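Local coordinates for TetR transcriptional regulator (Chloroflexus aurantiacus, PDB 3QBM), which regulates transcription, probably by binding DNA through an N-terminal helix-turn-helix, at the interface of chains A and B. Sequence-based numbering; all coordinates share one arbitrary frame. Chains: chain A/B, TetR transcriptional regulator.

Contact 1: the interface of chains A and B. Residues chain A 164, 167-168, 170-171, 175, 180; chain B 128, 159, 162-163, 166.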
ATOM      1  N   THR A 164       8.580  -1.512  -3.474  1.00 12.28           N
ATOM      2  CA  THR A 164       9.263  -0.375  -2.845  1.00 12.45           C
ATOM      3  C   THR A 164       8.612   0.951  -3.128  1.00 12.33           C
ATOM      4  O   THR A 164       8.388   1.768  -2.190  1.00 10.31           O
ATOM      5  CB  THR A 164      10.728  -0.328  -3.276  1.00 11.79           C
ATOM      6  OG1 THR A 164      11.331  -1.599  -2.954  1.00 12.45           O
ATOM      7  CG2 THR A 164      11.493   0.800  -2.537  1.00 15.27           C
ATOM      8  N   GLY A 167       4.942   1.189  -1.706  1.00 11.11           N
ATOM      9  CA  GLY A 167       5.055   1.400  -0.246  1.00 11.91           C
ATOM     10  C   GLY A 167       5.496   2.833   0.123  1.00 12.46           C
ATOM     11  O   GLY A 167       4.987   3.473   1.054  1.00 12.09           O
ATOM     12  N   ALA A 168       6.399   3.374  -0.672  1.00 11.56           N
ATOM     13  CA  ALA A 168       6.830   4.746  -0.472  1.00 12.89           C
ATOM     14  C   ALA A 168       5.730   5.763  -0.800  1.00 13.15           C
ATOM     15  O   ALA A 168       5.621   6.774  -0.117  1.00 13.29           O
ATOM     16  CB  ALA A 168       8.074   4.995  -1.250  1.00 10.04           C
HETATM   17  N   MSE A 170       2.535   5.181  -0.338  1.00 13.97           N
HETATM   18  CA  MSE A 170       1.730   5.070   0.875  1.00 14.03           C
HETATM   19  C   MSE A 170       2.331   5.900   2.034  1.00 14.42           C
HETATM   20  O   MSE A 170       1.639   6.683   2.682  1.00 16.04           O
HETATM   21  CB  MSE A 170       1.647   3.612   1.316  1.00 12.24           C
HETATM   22  CG  MSE A 170       0.816   3.404   2.616  1.00 15.83           C
HETATM   23 SE   MSE A 170       1.697   3.631   4.247  0.75 14.37          SE
HETATM   24  CE  MSE A 170       2.954   2.117   4.015  1.00 17.49           C
ATOM     25  N   LEU A 171       3.621   5.712   2.276  1.00 12.46           N
ATOM     26  CA  LEU A 171       4.309   6.408   3.386  0.60 14.22           C
ATOM     27  C   LEU A 171       4.390   7.904   3.211  1.00 15.81           C
ATOM     28  O   LEU A 171       4.208   8.641   4.167  1.00 17.19           O
ATOM     29  CB  LEU A 171       5.736   5.948   3.533  0.60 12.69           C
ATOM     30  CG  LEU A 171       5.961   4.673   4.305  0.60 12.07           C
ATOM     31  CD1 LEU A 171       7.463   4.456   4.278  0.60  9.41           C
ATOM     32  CD2 LEU A 171       5.393   4.720   5.743  0.60 12.83           C
ATOM     33  N   LEU A 175       2.749  10.289   5.983  1.00 16.27           N
ATOM     34  CA  LEU A 175       3.682  11.145   6.706  1.00 19.61           C
ATOM     35  C   LEU A 175       3.677  12.609   6.223  1.00 20.06           C
ATOM     36  O   LEU A 175       4.241  13.471   6.897  1.00 20.51           O
ATOM     37  CB  LEU A 175       5.110  10.580   6.662  1.00 17.99           C
ATOM     38  CG  LEU A 175       5.320   9.163   7.232  1.00 19.17           C
ATOM     39  CD1 LEU A 175       6.815   8.736   7.137  1.00 22.20           C
ATOM     40  CD2 LEU A 175       4.774   8.988   8.640  1.00 25.72           C
ATOM     41  N   PRO A 180      10.008   9.763   2.012  1.00 15.91           N
ATOM     42  CA  PRO A 180      10.020   8.322   1.716  1.00 14.81           C
ATOM     43  C   PRO A 180      10.171   7.965   0.218  1.00 14.89           C
ATOM     44  O   PRO A 180      10.801   6.968  -0.132  1.00 13.84           O
ATOM     45  CB  PRO A 180       8.644   7.835   2.235  1.00 16.17           C
ATOM     46  CG  PRO A 180       8.268   8.819   3.294  1.00 17.21           C
ATOM     47  CD  PRO A 180       8.800  10.149   2.786  1.00 15.31           C
TER
ATOM     48  N   ILE B 128       3.496   3.974  12.747  1.00 16.80           N
ATOM     49  CA  ILE B 128       4.658   4.100  11.871  1.00 15.80           C
ATOM     50  C   ILE B 128       5.841   4.690  12.652  1.00 18.10           C
ATOM     51  O   ILE B 128       6.976   4.225  12.543  1.00 18.29           O
ATOM     52  CB  ILE B 128       4.310   4.903  10.657  1.00 12.58           C
ATOM     53  CG1 ILE B 128       3.333   4.092   9.792  1.00 17.83           C
ATOM     54  CG2 ILE B 128       5.564   5.187   9.805  1.00 15.64           C
ATOM     55  CD1 ILE B 128       2.856   4.834   8.592  1.00 21.14           C
ATOM     56  N   LEU B 159      12.581   4.112   7.032  1.00 12.21           N
ATOM     57  CA  LEU B 159      11.580   4.482   5.995  1.00 14.33           C
ATOM     58  C   LEU B 159      11.684   3.528   4.803  1.00 14.21           C
ATOM     59  O   LEU B 159      10.647   3.124   4.248  1.00 13.48           O
ATOM     60  CB  LEU B 159      11.753   5.934   5.555  1.00 15.92           C
ATOM     61  CG  LEU B 159      11.360   7.027   6.571  1.00 19.54           C
ATOM     62  CD1 LEU B 159      11.687   8.407   6.055  1.00 20.79           C
ATOM     63  CD2 LEU B 159       9.900   6.942   6.894  1.00 18.43           C
ATOM     64  N   ILE B 162      10.097   0.091   5.920  1.00 14.06           N
ATOM     65  CA  ILE B 162       8.646   0.183   6.034  1.00 13.47           C
ATOM     66  C   ILE B 162       8.026   0.260   4.631  1.00 15.57           C
ATOM     67  O   ILE B 162       7.099  -0.454   4.354  1.00 15.50           O
ATOM     68  CB  ILE B 162       8.205   1.343   6.966  1.00 13.71           C
ATOM     69  CG1 ILE B 162       8.721   1.076   8.381  1.00 14.27           C
ATOM     70  CG2 ILE B 162       6.630   1.565   6.957  1.00 14.44           C
ATOM     71  CD1 ILE B 162       8.870   2.356   9.268  1.00 15.80           C
ATOM     72  N   ALA B 163       8.570   1.093   3.739  1.00 14.53           N
ATOM     73  CA  ALA B 163       8.005   1.234   2.399  1.00 14.46           C
ATOM     74  C   ALA B 163       8.057  -0.088   1.632  1.00 15.33           C
ATOM     75  O   ALA B 163       7.044  -0.554   1.069  1.00 13.51           O
ATOM     76  CB  ALA B 163       8.728   2.340   1.618  1.00 12.56           C
ATOM     77  N   GLU B 166       5.799  -2.970   3.334  1.00 10.66           N
ATOM     78  CA  GLU B 166       4.368  -2.709   3.163  1.00 14.10           C
ATOM     79  C   GLU B 166       3.931  -2.776   1.731  1.00 14.10           C
ATOM     80  O   GLU B 166       2.848  -3.265   1.448  1.00 12.84           O
ATOM     81  CB  GLU B 166       3.932  -1.373   3.805  1.00 16.56           C
ATOM     82  CG  GLU B 166       3.970  -1.392   5.364  1.00 14.10           C
ATOM     83  CD  GLU B 166       2.826  -2.233   5.975  1.00 16.22           C
ATOM     84  OE1 GLU B 166       2.351  -3.229   5.354  1.00 19.11           O
ATOM     85  OE2 GLU B 166       2.375  -1.859   7.055  1.00 16.71           O
TER
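In the C-terminal dimerisation domain of this TetR-family regulator, helix 154-175 of each chain crosses its copy, and A:Leu171 packs on B:Ala163. A:Leu171 hides 61 Å², more than any other residue of this patch. Its CG lies anti to the carbonyl carbon (chi1 -82°), and the two methyls part to different neighbours. CD1 rests against the backbone of the partner helix, 3.5 Å from the carbonyl O of B:Leu159, and also touches the methyl of B:Ala163. CD2 turns to B:Ile162, 3.6 Å from its CG2 with the side chains at about a right angle, and to B:Ile128 on helix 118-144, whose CD1 is 3.8 Å away. The helices come close where side chains are small: the CB of B:Ala163 sits 3.4 Å from the backbone N of A:Ala168, and the CA atoms of A:Gly167 and B:Ala163 are 4.0 Å apart. No N or O of one chain comes within bonding distance of the other here. To one side, A:Leu175 CD1 meets B:Leu159 CD2 at 3.6 Å. On another, the bent chain of selenomethionine A:Met170 lays its terminal methyl CE 3.6 Å from CB of B:Glu166, touching the aliphatic stem of that residue.

Contact 2: the interface of chains A and B. Residues chain A 110, 113-114, 121, 124-125, 128-129; chain B 170-171, 174-175.
B:Ile174 and A:Ala110 touch where the end of helix 154-175 of chain B enters a groove between helices 105-113 and 118-144 of chain A. B:Ile174 hides 102 Å² there. Its CB branches two ways: CG1 lies 3.6 Å from CB, the methyl of A:Ala110, while CG2 faces helix 118-144 and meets A:Ile128 CD1 at 3.8 Å. From CG1, chi2 (-67°) turns the tip, CD1, toward CB of A:Asp114 and CG of A:Arg121, with A:Asp114 CB at 3.8 Å; CG1 of A:Val124 also borders this methyl.

A:Arg121 lends the pocket its aliphatic stem, bends at chi3 (67°) and returns NH1 to the carbonyl O of A:Asp114 at 2.9 Å, with the donor above the carbonyl plane. An alanine here would probably leave that carbonyl without its guanidinium partner and open a gap beside the B:Ile174 tip. A:Arg125, extended from CG to NE, crosses B:Leu175 at a slant, its CG 3.8 Å from B:Leu175 CD2. The carbonyl O of B:Leu175 lies 3.3 Å above the A:Arg125 guanidinium plane, offset toward its rim. Waters complete the seam: water 2 joins A:Arg125 NH1 to B:Ile174 O, and water 1 joins A:Asp114 OD2, the carboxylate of a magnesium-site residue, to B:Met170 O. The groove thus receives the C-terminal end of the partner's helix 154-175, with the loop after helix 105-113 closing one side.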
ATOM      1  N   ALA A 110      -6.052  -1.607  -4.829  1.00 14.27           N
ATOM      2  CA  ALA A 110      -5.560  -2.871  -4.318  1.00 15.56           C
ATOM      3  C   ALA A 110      -6.034  -3.096  -2.900  1.00 13.66           C
ATOM      4  O   ALA A 110      -6.507  -4.174  -2.601  1.00 13.55           O
ATOM      5  CB  ALA A 110      -4.011  -2.929  -4.332  1.00 15.58           C
ATOM      6  N   SER A 113      -9.959  -3.670  -2.885  1.00 15.43           N
ATOM      7  CA  SER A 113     -10.468  -4.818  -3.643  1.00 14.93           C
ATOM      8  C   SER A 113      -9.875  -6.173  -3.282  1.00 14.74           C
ATOM      9  O   SER A 113     -10.490  -7.202  -3.547  1.00 15.80           O
ATOM     10  CB  SER A 113     -10.261  -4.598  -5.147  1.00 16.80           C
ATOM     11  OG  SER A 113      -8.874  -4.668  -5.530  1.00 19.20           O
ATOM     12  N   ASP A 114      -8.669  -6.198  -2.715  1.00 17.65           N
ATOM     13  CA  ASP A 114      -7.985  -7.465  -2.575  1.00 16.75           C
ATOM     14  C   ASP A 114      -8.854  -8.549  -1.872  1.00 17.31           C
ATOM     15  O   ASP A 114      -8.813  -9.680  -2.276  1.00 19.05           O
ATOM     16  CB  ASP A 114      -6.573  -7.315  -1.968  1.00 15.59           C
ATOM     17  CG  ASP A 114      -6.550  -6.583  -0.632  1.00 19.14           C
ATOM     18  OD1 ASP A 114      -7.604  -6.179  -0.095  1.00 18.20           O
ATOM     19  OD2 ASP A 114      -5.427  -6.425  -0.099  1.00 16.88           O
ATOM     20  N   ARG A 121      -9.933  -6.649  -8.318  1.00 19.09           N
ATOM     21  CA  ARG A 121      -8.660  -7.297  -8.020  1.00 17.97           C
ATOM     22  C   ARG A 121      -7.971  -7.761  -9.308  1.00 20.84           C
ATOM     23  O   ARG A 121      -6.757  -7.571  -9.490  1.00 18.57           O
ATOM     24  CB  ARG A 121      -8.858  -8.472  -7.029  1.00 20.90           C
ATOM     25  CG  ARG A 121      -7.563  -9.186  -6.654  1.00 23.62           C
ATOM     26  CD  ARG A 121      -7.742 -10.177  -5.510  1.00 28.89           C
ATOM     27  NE  ARG A 121      -8.573 -11.298  -5.917  1.00 27.07           N
ATOM     28  CZ  ARG A 121      -9.753 -11.649  -5.383  1.00 44.45           C
ATOM     29  NH1 ARG A 121     -10.325 -10.976  -4.370  1.00 45.67           N
ATOM     30  NH2 ARG A 121     -10.376 -12.719  -5.867  1.00 38.04           N
ATOM     31  N   VAL A 124      -6.588  -4.729 -11.110  1.00 17.13           N
ATOM     32  CA  VAL A 124      -5.390  -4.259 -10.442  1.00 17.02           C
ATOM     33  C   VAL A 124      -4.257  -5.192 -10.825  1.00 15.79           C
ATOM     34  O   VAL A 124      -3.191  -4.708 -11.232  1.00 16.68           O
ATOM     35  CB  VAL A 124      -5.571  -4.123  -8.898  1.00 15.44           C
ATOM     36  CG1 VAL A 124      -4.234  -3.772  -8.156  1.00 13.81           C
ATOM     37  CG2 VAL A 124      -6.598  -3.037  -8.581  1.00 18.80           C
ATOM     38  N   ARG A 125      -4.484  -6.508 -10.748  1.00 16.48           N
ATOM     39  CA  ARG A 125      -3.448  -7.485 -11.099  1.00 19.05           C
ATOM     40  C   ARG A 125      -2.960  -7.304 -12.528  1.00 18.66           C
ATOM     41  O   ARG A 125      -1.764  -7.386 -12.792  1.00 17.24           O
ATOM     42  CB  ARG A 125      -3.909  -8.917 -10.818  1.00 15.07           C
ATOM     43  CG  ARG A 125      -2.952 -10.007 -11.252  1.00 25.31           C
ATOM     44  CD  ARG A 125      -3.467 -11.347 -10.730  1.00 34.43           C
ATOM     45  NE  ARG A 125      -2.473 -12.406 -10.834  1.00 37.69           N
ATOM     46  CZ  ARG A 125      -2.587 -13.609 -10.279  1.00 39.53           C
ATOM     47  NH1 ARG A 125      -3.658 -13.940  -9.560  1.00 45.26           N
ATOM     48  NH2 ARG A 125      -1.616 -14.489 -10.439  1.00 43.39           N
ATOM     49  N   ILE A 128      -0.477  -4.388 -12.569  1.00 18.53           N
ATOM     50  CA  ILE A 128       0.791  -4.833 -11.990  1.00 17.07           C
ATOM     51  C   ILE A 128       1.514  -5.745 -13.003  1.00 18.54           C
ATOM     52  O   ILE A 128       2.704  -5.626 -13.189  1.00 14.01           O
ATOM     53  CB  ILE A 128       0.578  -5.533 -10.653  1.00 17.73           C
ATOM     54  CG1 ILE A 128       0.085  -4.501  -9.598  1.00 17.99           C
ATOM     55  CG2 ILE A 128       1.834  -6.259 -10.179  1.00 14.55           C
ATOM     56  CD1 ILE A 128      -0.581  -5.141  -8.431  1.00 23.87           C
ATOM     57  N   ASP A 129       0.777  -6.628 -13.677  1.00 17.22           N
ATOM     58  CA  ASP A 129       1.383  -7.491 -14.698  1.00 19.25           C
ATOM     59  C   ASP A 129       1.918  -6.729 -15.906  1.00 18.21           C
ATOM     60  O   ASP A 129       2.909  -7.140 -16.491  1.00 19.44           O
ATOM     61  CB  ASP A 129       0.456  -8.649 -15.082  1.00 16.70           C
ATOM     62  CG  ASP A 129       0.360  -9.697 -13.976  1.00 24.43           C
ATOM     63  OD1 ASP A 129       1.165  -9.652 -13.020  1.00 21.67           O
ATOM     64  OD2 ASP A 129      -0.535 -10.560 -14.035  1.00 23.42           O
TER
HETATM   65  N   MSE B 170       1.070  -5.338   0.152  1.00 13.41           N
HETATM   66  CA  MSE B 170       0.064  -4.997  -0.855  1.00 13.37           C
HETATM   67  C   MSE B 170       0.113  -5.956  -2.046  1.00 12.58           C
HETATM   68  O   MSE B 170      -0.926  -6.524  -2.472  1.00 11.80           O
HETATM   69  CB  MSE B 170       0.258  -3.566  -1.364  1.00 15.06           C
HETATM   70  CG  MSE B 170      -0.757  -3.118  -2.413  1.00 11.56           C
HETATM   71 SE   MSE B 170      -0.411  -3.551  -4.162  0.75 15.13          SE
HETATM   72  CE  MSE B 170       1.243  -2.509  -4.431  1.00 16.47           C
ATOM     73  N   LEU B 171       1.312  -6.157  -2.592  1.00 12.17           N
ATOM     74  CA  LEU B 171       1.451  -6.999  -3.768  1.00 14.80           C
ATOM     75  C   LEU B 171       1.063  -8.458  -3.522  1.00 16.68           C
ATOM     76  O   LEU B 171       0.449  -9.094  -4.386  1.00 15.15           O
ATOM     77  CB  LEU B 171       2.872  -6.941  -4.344  1.00 13.96           C
ATOM     78  CG  LEU B 171       3.317  -5.732  -5.134  1.00 18.73           C
ATOM     79  CD1 LEU B 171       4.792  -5.929  -5.578  1.00 13.04           C
ATOM     80  CD2 LEU B 171       2.412  -5.439  -6.375  1.00 13.86           C
ATOM     81  N   ILE B 174      -2.682  -9.024  -3.663  1.00 20.19           N
ATOM     82  CA  ILE B 174      -3.232  -8.856  -5.004  1.00 20.04           C
ATOM     83  C   ILE B 174      -2.863  -9.982  -5.911  1.00 23.39           C
ATOM     84  O   ILE B 174      -3.720 -10.472  -6.680  1.00 26.66           O
ATOM     85  CB  ILE B 174      -2.810  -7.557  -5.661  1.00 22.14           C
ATOM     86  CG1 ILE B 174      -3.610  -6.447  -5.065  1.00 16.50           C
ATOM     87  CG2 ILE B 174      -3.155  -7.596  -7.192  1.00 28.48           C
ATOM     88  CD1 ILE B 174      -5.122  -6.491  -5.403  1.00 16.76           C
ATOM     89  N   LEU B 175      -1.600 -10.395  -5.837  1.00 23.06           N
ATOM     90  CA  LEU B 175      -1.071 -11.431  -6.703  1.00 20.38           C
ATOM     91  C   LEU B 175      -1.387 -12.817  -6.142  1.00 24.86           C
ATOM     92  O   LEU B 175      -1.252 -13.813  -6.870  1.00 24.52           O
ATOM     93  CB  LEU B 175       0.433 -11.252  -6.930  1.00 23.46           C
ATOM     94  CG  LEU B 175       0.798  -9.929  -7.648  1.00 26.03           C
ATOM     95  CD1 LEU B 175       2.287  -9.768  -7.807  1.00 20.49           C
ATOM     96  CD2 LEU B 175       0.107  -9.795  -8.996  1.00 20.81           C
TER
HETATM   97  O   HOH W   1      -3.319  -5.319  -1.462  1.00 17.27           O
HETATM   98  O   HOH W   2      -5.324 -12.246  -7.926  1.00 44.35           O

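Contact 3: the interface of chains A and B. Residues chain A 160, 187, 191, 195; chain B 187, 194-195.
A:His187 and B:His187, equivalent residues of helix 179-196 in the TetR-family dimer, meet tip to tip close to the two-fold axis. Their direct hydrogen bond joins NE2 to NE2 at 3.0 Å with 159° at the hydrogen; the direction is not settled, but one ring would have to donate and the other accept, which would probably make the two rings unlike at the proton. A:His187 NE2 lies in the plane of the B:His187 ring, and the ring planes stand 73° apart.

Aromatic and apolar contacts fix the B:His187 ring. With CG anti to the backbone N (chi1 176°), it reaches between A:Leu160 and A:Tyr191. A:Leu160 sets CD2 over one face, 3.5 Å from the ring centroid, in a CH-pi contact. The CE1 edge points at the middle of the A:Tyr191 ring, 3.6 Å above its plane, in an edge-to-face pairing.

Waters bridge the chains as well. Water 3, in the imidazole plane, has its O 2.7 Å from B:His187 ND1. The same water O is 3.0 Å from A:Tyr191 OH, the phenol hydroxyl. Farther along the helix, A:Gln195 and B:Gln195 approach by their amide tips, linked through water 5, which each NE2 bonds; B:Gln194 OE1 holds the same water at 2.6 Å. Water 4 also joins A:Gln195 OE1 to B:Gln194 OE1.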
ATOM      1  N   LEU A 160      10.378  -6.180  -6.734  1.00 12.16           N
ATOM      2  CA  LEU A 160      11.037  -5.342  -5.710  1.00 11.02           C
ATOM      3  C   LEU A 160      10.752  -3.849  -5.947  1.00 10.09           C
ATOM      4  O   LEU A 160      10.374  -3.111  -5.006  1.00 14.02           O
ATOM      5  CB  LEU A 160      12.537  -5.578  -5.723  1.00 13.73           C
ATOM      6  CG  LEU A 160      13.368  -4.661  -4.823  1.00 17.92           C
ATOM      7  CD1 LEU A 160      13.050  -4.951  -3.341  1.00 14.21           C
ATOM      8  CD2 LEU A 160      14.865  -4.906  -5.142  1.00 15.45           C
ATOM      9  N   HIS A 187      17.621   4.753  -3.146  1.00 13.98           N
ATOM     10  CA  HIS A 187      18.051   3.402  -2.833  1.00 14.56           C
ATOM     11  C   HIS A 187      18.033   2.497  -4.061  1.00 11.79           C
ATOM     12  O   HIS A 187      19.024   1.850  -4.366  1.00 12.44           O
ATOM     13  CB  HIS A 187      17.131   2.771  -1.812  1.00 12.93           C
ATOM     14  CG  HIS A 187      17.460   1.348  -1.561  1.00  8.98           C
ATOM     15  ND1 HIS A 187      18.611   0.974  -0.904  1.00 15.37           N
ATOM     16  CD2 HIS A 187      16.797   0.204  -1.859  1.00 17.68           C
ATOM     17  CE1 HIS A 187      18.653  -0.350  -0.844  1.00 25.12           C
ATOM     18  NE2 HIS A 187      17.548  -0.836  -1.383  1.00 21.21           N
ATOM     19  N   TYR A 191      21.098   0.961  -6.161  1.00 13.24           N
ATOM     20  CA  TYR A 191      21.197  -0.503  -6.232  1.00 10.89           C
ATOM     21  C   TYR A 191      21.280  -0.983  -7.689  1.00 14.10           C
ATOM     22  O   TYR A 191      22.150  -1.779  -8.047  1.00 14.40           O
ATOM     23  CB  TYR A 191      20.009  -1.144  -5.520  1.00 13.35           C
ATOM     24  CG  TYR A 191      19.786  -2.584  -5.876  1.00 11.39           C
ATOM     25  CD1 TYR A 191      20.687  -3.581  -5.447  1.00 21.32           C
ATOM     26  CD2 TYR A 191      18.646  -2.995  -6.602  1.00 20.39           C
ATOM     27  CE1 TYR A 191      20.461  -4.930  -5.767  1.00 27.17           C
ATOM     28  CE2 TYR A 191      18.430  -4.328  -6.912  1.00 21.02           C
ATOM     29  CZ  TYR A 191      19.347  -5.289  -6.495  1.00 28.90           C
ATOM     30  OH  TYR A 191      19.134  -6.624  -6.793  1.00 31.71           O
ATOM     31  N   GLN A 195      24.614  -2.722  -9.001  1.00 16.05           N
ATOM     32  CA  GLN A 195      24.527  -4.176  -9.072  1.00 16.35           C
ATOM     33  C   GLN A 195      23.814  -4.806 -10.262  1.00 17.52           C
ATOM     34  O   GLN A 195      23.981  -5.978 -10.489  1.00 18.90           O
ATOM     35  CB  GLN A 195      23.869  -4.715  -7.784  1.00 16.92           C
ATOM     36  CG  GLN A 195      24.566  -4.244  -6.502  1.00 17.67           C
ATOM     37  CD  GLN A 195      24.134  -5.007  -5.255  1.00 24.40           C
ATOM     38  OE1 GLN A 195      23.988  -6.232  -5.287  1.00 25.35           O
ATOM     39  NE2 GLN A 195      23.987  -4.301  -4.142  1.00 29.57           N
TER
ATOM     40  N   HIS B 187      15.937  -9.126  -0.448  1.00 15.38           N
ATOM     41  CA  HIS B 187      16.630  -7.914  -0.863  1.00 12.29           C
ATOM     42  C   HIS B 187      17.155  -7.097   0.320  1.00 12.72           C
ATOM     43  O   HIS B 187      18.328  -6.722   0.367  1.00 13.14           O
ATOM     44  CB  HIS B 187      15.712  -7.023  -1.694  1.00 13.23           C
ATOM     45  CG  HIS B 187      16.361  -5.728  -2.053  1.00 11.97           C
ATOM     46  ND1 HIS B 187      17.401  -5.662  -2.957  1.00 13.11           N
ATOM     47  CD2 HIS B 187      16.251  -4.495  -1.512  1.00 16.63           C
ATOM     48  CE1 HIS B 187      17.835  -4.413  -3.032  1.00 15.81           C
ATOM     49  NE2 HIS B 187      17.152  -3.684  -2.164  1.00 16.35           N
ATOM     50  N   GLN B 194      25.075  -6.556   3.818  1.00 15.78           N
ATOM     51  CA  GLN B 194      26.176  -6.092   3.017  1.00 17.01           C
ATOM     52  C   GLN B 194      26.568  -4.650   3.206  1.00 18.11           C
ATOM     53  O   GLN B 194      27.731  -4.350   3.061  1.00 18.79           O
ATOM     54  CB  GLN B 194      25.933  -6.348   1.538  1.00 16.34           C
ATOM     55  CG  GLN B 194      25.866  -7.826   1.199  1.00 17.40           C
ATOM     56  CD  GLN B 194      25.688  -8.108  -0.279  1.00 21.29           C
ATOM     57  OE1 GLN B 194      25.211  -7.271  -1.023  1.00 20.30           O
ATOM     58  NE2 GLN B 194      26.085  -9.294  -0.701  1.00 25.38           N
ATOM     59  N   GLN B 195      25.622  -3.770   3.543  1.00 15.91           N
ATOM     60  CA  GLN B 195      25.897  -2.331   3.576  1.00 15.51           C
ATOM     61  C   GLN B 195      25.682  -1.681   4.940  1.00 16.18           C
ATOM     62  O   GLN B 195      26.139  -0.577   5.157  1.00 14.97           O
ATOM     63  CB  GLN B 195      25.077  -1.627   2.472  1.00 19.84           C
ATOM     64  CG  GLN B 195      25.383  -2.176   1.083  1.00 19.36           C
ATOM     65  CD  GLN B 195      24.881  -1.303  -0.067  1.00 29.11           C
ATOM     66  OE1 GLN B 195      25.091  -0.090  -0.066  1.00 34.74           O
ATOM     67  NE2 GLN B 195      24.202  -1.929  -1.069  1.00 33.52           N
TER
HETATM   68  O   HOH W   3      18.539  -7.783  -4.077  1.00 23.19           O
HETATM   69  O   HOH W   4      23.609  -7.830  -3.347  1.00 29.68           O
HETATM   70  O   HOH W   5      23.904  -5.072  -1.239  1.00 30.98           O

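Contact 1 lies about 18 Å from contact 2 and 17 Å from contact 3, while contacts 2 and 3 are about 25 Å apart, all measured between the centres of their C-alpha atoms. Helix 154-175 runs through all three. Residues 128, 170, 171 and 175 serve contact 1 from one chain and contact 2 from the other, so under the two-fold the two patches interlock through the same side chains. Contact 3 adds helix 179-196, which contact 1 touches only through A:Pro180. A patch of apolar packing beside two that also use bridging waters fits the dimer typical of TetR regulators.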